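Local structure of protein pid-3 (Caenorhabditis elegans, 7OCX) at residues Met14-Gly19 against Gln78-Val83; Tyr36-Ile41 against Val51-Lys56. The protein is a subunit of the PETISCO complex in piRNA biogenesis, where its RRM domain pairs with a second copy of itself and binds the RRM domain of TOFU-6. All coordinates share one frame; numbering follows the deposited sequence.

Contact 1: residues Met14-Gly19 against Gln78-Val83; sequences MLKISG and QVSSLV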
loop_
_atom_site.group_PDB
_atom_site.type_symbol
_atom_site.label_atom_id
_atom_site.label_comp_id
_atom_site.label_asym_id
_atom_site.label_seq_id
_atom_site.Cartn_x
_atom_site.Cartn_y
_atom_site.Cartn_z
ATOM N N MET B 14 -10.920 10.132 -11.647
ATOM C CA MET B 14 -11.244 10.199 -10.231
ATOM C C MET B 14 -12.124 9.058 -9.787
ATOM O O MET B 14 -12.948 8.528 -10.544
ATOM C CB MET B 14 -11.895 11.555 -9.914
ATOM C CG MET B 14 -10.816 12.618 -9.843
ATOM S SD MET B 14 -11.344 14.253 -10.339
ATOM C CE MET B 14 -13.075 14.236 -9.926
ATOM N N LEU B 15 -11.916 8.667 -8.543
ATOM C CA LEU B 15 -12.767 7.674 -7.925
ATOM C C LEU B 15 -13.123 8.129 -6.522
ATOM O O LEU B 15 -12.486 9.018 -5.946
ATOM C CB LEU B 15 -12.098 6.305 -7.918
ATOM C CG LEU B 15 -10.791 6.090 -7.144
ATOM C CD1 LEU B 15 -11.049 6.067 -5.672
ATOM C CD2 LEU B 15 -10.250 4.770 -7.634
ATOM N N LYS B 16 -14.197 7.540 -6.019
ATOM C CA LYS B 16 -14.654 7.667 -4.646
ATOM C C LYS B 16 -14.303 6.388 -3.915
ATOM O O LYS B 16 -14.508 5.296 -4.447
ATOM C CB LYS B 16 -16.172 7.870 -4.554
ATOM C CG LYS B 16 -16.721 9.151 -5.137
ATOM C CD LYS B 16 -18.125 9.439 -4.576
ATOM C CE LYS B 16 -18.984 10.257 -5.550
ATOM N NZ LYS B 16 -20.434 9.874 -5.557
ATOM N N ILE B 17 -13.772 6.516 -2.708
ATOM C CA ILE B 17 -13.470 5.364 -1.864
ATOM C C ILE B 17 -13.974 5.656 -0.456
ATOM O O ILE B 17 -13.836 6.780 0.038
ATOM C CB ILE B 17 -11.961 5.036 -1.880
ATOM C CG1 ILE B 17 -11.663 3.834 -0.977
ATOM C CG2 ILE B 17 -11.122 6.260 -1.492
ATOM C CD1 ILE B 17 -10.334 3.192 -1.285
ATOM N N SER B 18 -14.588 4.657 0.181
ATOM C CA SER B 18 -15.167 4.857 1.503
ATOM C C SER B 18 -15.168 3.518 2.230
ATOM O O SER B 18 -14.978 2.462 1.618
ATOM C CB SER B 18 -16.581 5.438 1.424
ATOM O OG SER B 18 -17.497 4.584 0.755
ATOM N N GLY B 19 -15.313 3.581 3.560
ATOM C CA GLY B 19 -15.449 2.395 4.374
ATOM C C GLY B 19 -14.211 1.976 5.137
ATOM O O GLY B 19 -14.322 1.087 5.992
ATOM N N GLN B 78 -16.005 0.518 -0.351
ATOM C CA GLN B 78 -16.887 0.859 -1.458
ATOM C C GLN B 78 -16.056 1.764 -2.360
ATOM O O GLN B 78 -15.503 2.767 -1.891
ATOM C CB GLN B 78 -18.160 1.538 -0.937
ATOM C CG GLN B 78 -18.992 2.246 -2.007
ATOM C CD GLN B 78 -20.455 2.457 -1.609
ATOM O OE1 GLN B 78 -20.793 2.548 -0.426
ATOM N NE2 GLN B 78 -21.330 2.533 -2.610
ATOM N N VAL B 79 -15.868 1.352 -3.616
ATOM C CA VAL B 79 -15.026 2.068 -4.575
ATOM C C VAL B 79 -15.831 2.227 -5.852
ATOM O O VAL B 79 -16.406 1.252 -6.344
ATOM C CB VAL B 79 -13.702 1.329 -4.853
ATOM C CG1 VAL B 79 -12.788 2.176 -5.752
ATOM C CG2 VAL B 79 -12.981 0.996 -3.540
ATOM N N SER B 80 -15.902 3.448 -6.374
ATOM C CA SER B 80 -16.669 3.699 -7.582
ATOM C C SER B 80 -16.012 4.820 -8.375
ATOM O O SER B 80 -15.390 5.718 -7.816
ATOM C CB SER B 80 -18.139 4.064 -7.281
ATOM O OG SER B 80 -18.232 5.275 -6.545
ATOM N N SER B 81 -16.154 4.758 -9.689
ATOM C CA SER B 81 -15.658 5.831 -10.533
ATOM C C SER B 81 -16.618 7.007 -10.482
ATOM O O SER B 81 -17.830 6.843 -10.355
ATOM C CB SER B 81 -15.504 5.364 -11.971
ATOM O OG SER B 81 -16.766 4.987 -12.476
ATOM N N LEU B 82 -16.045 8.208 -10.537
ATOM C CA LEU B 82 -16.833 9.431 -10.527
ATOM C C LEU B 82 -17.598 9.610 -11.829
ATOM O O LEU B 82 -18.668 10.230 -11.844
ATOM C CB LEU B 82 -15.919 10.633 -10.305
ATOM C CG LEU B 82 -16.394 11.600 -9.233
ATOM C CD1 LEU B 82 -16.477 10.899 -7.893
ATOM C CD2 LEU B 82 -15.492 12.791 -9.093
ATOM N N VAL B 83 -17.041 9.116 -12.927
ATOM C CA VAL B 83 -17.762 9.074 -14.193
ATOM C C VAL B 83 -18.642 7.835 -14.157
ATOM O O VAL B 83 -18.130 6.711 -14.057
ATOM C CB VAL B 83 -16.801 9.025 -15.387
ATOM C CG1 VAL B 83 -17.596 8.696 -16.657
ATOM C CG2 VAL B 83 -16.021 10.315 -15.472
HETATM O O HOH W 1 -14.216 8.292 -13.011
HETATM O O HOH W 2 -17.174 5.409 -1.937
#

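Contact 2: residues Tyr36-Ile41 against Val51-Lys56; sequences YRVNGI and VALENK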
loop_
_atom_site.group_PDB
_atom_site.type_symbol
_atom_site.label_atom_id
_atom_site.label_comp_id
_atom_site.label_asym_id
_atom_site.label_seq_id
_atom_site.Cartn_x
_atom_site.Cartn_y
_atom_site.Cartn_z
ATOM N N TYR B 36 -1.674 1.341 -7.823
ATOM C CA TYR B 36 -2.075 2.365 -8.781
ATOM C C TYR B 36 -1.511 3.730 -8.415
ATOM O O TYR B 36 -1.281 4.048 -7.240
ATOM C CB TYR B 36 -3.615 2.404 -8.907
ATOM C CG TYR B 36 -4.107 1.057 -9.356
ATOM C CD1 TYR B 36 -3.910 0.636 -10.671
ATOM C CD2 TYR B 36 -4.714 0.170 -8.469
ATOM C CE1 TYR B 36 -4.304 -0.607 -11.093
ATOM C CE2 TYR B 36 -5.113 -1.078 -8.887
ATOM C CZ TYR B 36 -4.902 -1.463 -10.204
ATOM O OH TYR B 36 -5.287 -2.701 -10.642
ATOM N N ARG B 37 -1.239 4.527 -9.451
ATOM C CA ARG B 37 -0.606 5.817 -9.243
ATOM C C ARG B 37 -1.641 6.832 -8.781
ATOM O O ARG B 37 -2.607 7.125 -9.499
ATOM C CB ARG B 37 0.092 6.350 -10.492
ATOM C CG ARG B 37 0.686 7.739 -10.201
ATOM C CD ARG B 37 1.532 8.291 -11.317
ATOM N NE ARG B 37 2.019 9.645 -11.068
ATOM C CZ ARG B 37 3.226 9.956 -10.619
ATOM N NH1 ARG B 37 4.096 9.026 -10.277
ATOM N NH2 ARG B 37 3.580 11.233 -10.542
ATOM N N VAL B 38 -1.399 7.395 -7.604
ATOM C CA VAL B 38 -2.251 8.393 -6.973
ATOM C C VAL B 38 -1.591 9.752 -7.135
ATOM O O VAL B 38 -0.451 9.952 -6.698
ATOM C CB VAL B 38 -2.462 8.078 -5.482
ATOM C CG1 VAL B 38 -3.307 9.172 -4.849
ATOM C CG2 VAL B 38 -3.066 6.728 -5.287
ATOM N N ASN B 39 -2.312 10.699 -7.718
ATOM C CA ASN B 39 -1.816 12.054 -7.903
ATOM C C ASN B 39 -2.449 13.067 -6.974
ATOM O O ASN B 39 -1.948 14.190 -6.866
ATOM C CB ASN B 39 -2.053 12.499 -9.338
ATOM C CG ASN B 39 -1.185 11.765 -10.297
ATOM O OD1 ASN B 39 -0.027 11.462 -9.989
ATOM N ND2 ASN B 39 -1.724 11.448 -11.460
ATOM N N GLY B 40 -3.539 12.722 -6.315
ATOM C CA GLY B 40 -4.134 13.673 -5.405
ATOM C C GLY B 40 -5.235 13.015 -4.616
ATOM O O GLY B 40 -5.873 12.086 -5.103
ATOM N N ILE B 41 -5.448 13.458 -3.390
ATOM C CA ILE B 41 -6.508 12.913 -2.559
ATOM C C ILE B 41 -7.188 14.063 -1.840
ATOM O O ILE B 41 -6.520 14.891 -1.215
ATOM C CB ILE B 41 -5.998 11.889 -1.526
ATOM C CG1 ILE B 41 -5.308 10.721 -2.225
ATOM C CG2 ILE B 41 -7.173 11.442 -0.663
ATOM C CD1 ILE B 41 -4.712 9.678 -1.267
ATOM N N VAL B 51 -10.296 10.463 -4.971
ATOM C CA VAL B 51 -8.897 10.201 -5.311
ATOM C C VAL B 51 -8.717 10.410 -6.800
ATOM O O VAL B 51 -9.515 9.910 -7.596
ATOM C CB VAL B 51 -8.474 8.769 -4.926
ATOM C CG1 VAL B 51 -7.060 8.495 -5.370
ATOM C CG2 VAL B 51 -8.694 8.564 -3.458
ATOM N N ALA B 52 -7.665 11.123 -7.179
ATOM C CA ALA B 52 -7.276 11.233 -8.579
ATOM C C ALA B 52 -6.145 10.242 -8.829
ATOM O O ALA B 52 -5.097 10.320 -8.184
ATOM C CB ALA B 52 -6.854 12.659 -8.927
ATOM N N LEU B 53 -6.393 9.276 -9.702
ATOM C CA LEU B 53 -5.396 8.336 -10.179
ATOM C C LEU B 53 -4.855 8.838 -11.508
ATOM O O LEU B 53 -5.317 9.835 -12.056
ATOM C CB LEU B 53 -5.979 6.931 -10.304
ATOM C CG LEU B 53 -6.581 6.214 -9.093
ATOM C CD1 LEU B 53 -7.026 4.843 -9.516
ATOM C CD2 LEU B 53 -5.538 6.134 -7.985
ATOM N N GLU B 54 -3.887 8.124 -12.058
ATOM C CA GLU B 54 -3.197 8.620 -13.246
ATOM C C GLU B 54 -4.135 8.723 -14.454
ATOM O O GLU B 54 -4.036 9.670 -15.242
ATOM C CB GLU B 54 -2.012 7.694 -13.546
ATOM C CG GLU B 54 -1.138 8.053 -14.741
ATOM C CD GLU B 54 -0.531 9.431 -14.640
ATOM O OE1 GLU B 54 -0.497 9.996 -13.522
ATOM O OE2 GLU B 54 -0.067 9.947 -15.683
ATOM N N ASN B 55 -5.045 7.766 -14.619
ATOM C CA ASN B 55 -5.888 7.757 -15.814
ATOM C C ASN B 55 -7.073 6.824 -15.610
ATOM O O ASN B 55 -7.201 6.144 -14.583
ATOM C CB ASN B 55 -5.064 7.362 -17.054
ATOM C CG ASN B 55 -4.462 5.961 -16.938
ATOM O OD1 ASN B 55 -5.160 5.001 -16.602
ATOM N ND2 ASN B 55 -3.149 5.847 -17.190
ATOM N N LYS B 56 -7.938 6.794 -16.624
ATOM C CA LYS B 56 -9.205 6.089 -16.519
ATOM C C LYS B 56 -9.005 4.584 -16.477
ATOM O O LYS B 56 -9.846 3.864 -15.931
ATOM C CB LYS B 56 -10.104 6.466 -17.693
ATOM C CG LYS B 56 -9.496 6.161 -19.056
ATOM C CD LYS B 56 -10.322 6.691 -20.229
ATOM C CE LYS B 56 -9.684 6.342 -21.577
ATOM N NZ LYS B 56 -10.424 6.934 -22.725
HETATM O O HOH W 3 -4.463 12.383 -12.188
#

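Contact 1: residues Met14-Gly19 against Gln78-Val83
Lys16 and Ser80 exchange both their backbone bonds: Lys16 N gives its hydrogen to Ser80 O at 2.8 Å, and Ser80 N returns one to Lys16 O at 3.0 Å. Ser18 and Gln78 make a second such hydrogen-bonded pair, the Ser18 N to Gln78 O bond bent to 142° at the hydrogen. A water donates to Gln78 O as well, at 3.1 Å, and also meets Ser18 OG. Past the end of the strand, Leu82 N reaches Met14 O almost straight, 175° at the hydrogen, but from above the carbonyl plane. A second water donates to Met14 O and accepts from Val83 N, linking the residues after the strand to the start of strand 14-18.

Lys16, Ser18, Gln78 and Ser80 share one face, where the aliphatic chain of Lys16 crosses Leu82 at about a right angle; Lys16 CG sits only 3.3 Å from Leu82 CD1, a tight fit. On the other face Ile17 and Val79 lie side by side, Ile17 CG1 4.0 Å from Val79 CG2, while Val79 CG1, anti to its backbone N (chi1 -174°), meets Leu15 CD2 at 4.1 Å. An alanine at Val79 lacks both methyls and would probably leave a gap beside Leu15 CD2 and Ile17 CG1, toward helix 56-66.

This antiparallel pair joins the strands first and last along the chain of the RRM fold, neighbours inside its sheet. Helix 56-66 packs on the Leu15 and Val79 face through Ala62, Val63 and Phe66, and strand 48-53 flanks strand 14-18 along its other edge.

Contact 2: residues Tyr36-Ile41 against Val51-Lys56
Asn39 and Glu54 meet with their flat groups nearly perpendicular, amide and carboxylate planes 82° apart. Asn39 ND2 donates to Glu54 OE1 at 2.8 Å, the oxygen lying in the amide plane and the bond almost straight. Glu54 CG is anti to its backbone N and the chain bends at chi2 (58°), which turns CD back toward Asn39 and Arg37. At the amide's other end Arg37 NE meets Asn39 OD1 in the amide plane, on a lone pair, though OD1 itself stands well out of the guanidinium plane. Arg37 crosses Glu54 obliquely, its guanidinium also steeply turned against the carboxylate; Arg37 NE and Glu54 OE1 form a long salt bridge of 3.5 Å. Glu54 OE1 is thus shared by an amide and a guanidinium, which would probably favour the ionised carboxylate. A water bridges Asn39 ND2 and Leu53 O.

Asn39 also belongs to a classic beta bulge: Asn39 and Gly40 both face Ala52, whose O takes a 2.8 Å bond from Asn39 N and a weak one from Gly40 N. Ala52 N answers with a bond to Gly40 O at 2.9 Å. The bulge lies in the hairpin of strands 38-45 and 48-53, the second and third strands of the RRM's β-α-β-β-α-β order.

On the face bearing Val38, the valine sets its two methyls on different partners: CG1 meets Val51 CG1 at 3.8 Å, the side chains crossing at about a right angle, and CG2 meets Leu53 CD2 at 3.7 Å. Ile41 instead runs beside Val51, pointing the same way. Helix 26-32 covers Ile41 through Ile29 and Ala30, and Phe27 of the second subunit packs on Val38 and Ile41. Arg37 NH1 bonds to Met23 O of that subunit.

Contacts 1 and 2 are neighbours in one antiparallel sheet, their centres about 11 Å apart, and contact 2 is nested inside the chain loop that contact 1 closes. Strands 14-18 and 48-53 join them: Leu15 O and Val51 N, 2.8 Å apart, make a probable hydrogen bond. On the helix-covered face Leu15 CD2 packs on Leu53 CD1 at 3.7 Å, and Ile17 CG2 on Val51 CG2 at 3.9 Å, so that the apolar side chains of the two contacts adjoin. Their surroundings in the assembly differ. No other protein chain touches contact 1, whereas contact 2 meets the second subunit, among others through Arg37 and Val38, and TOFU-6 through Tyr36, Asn55 and Lys56.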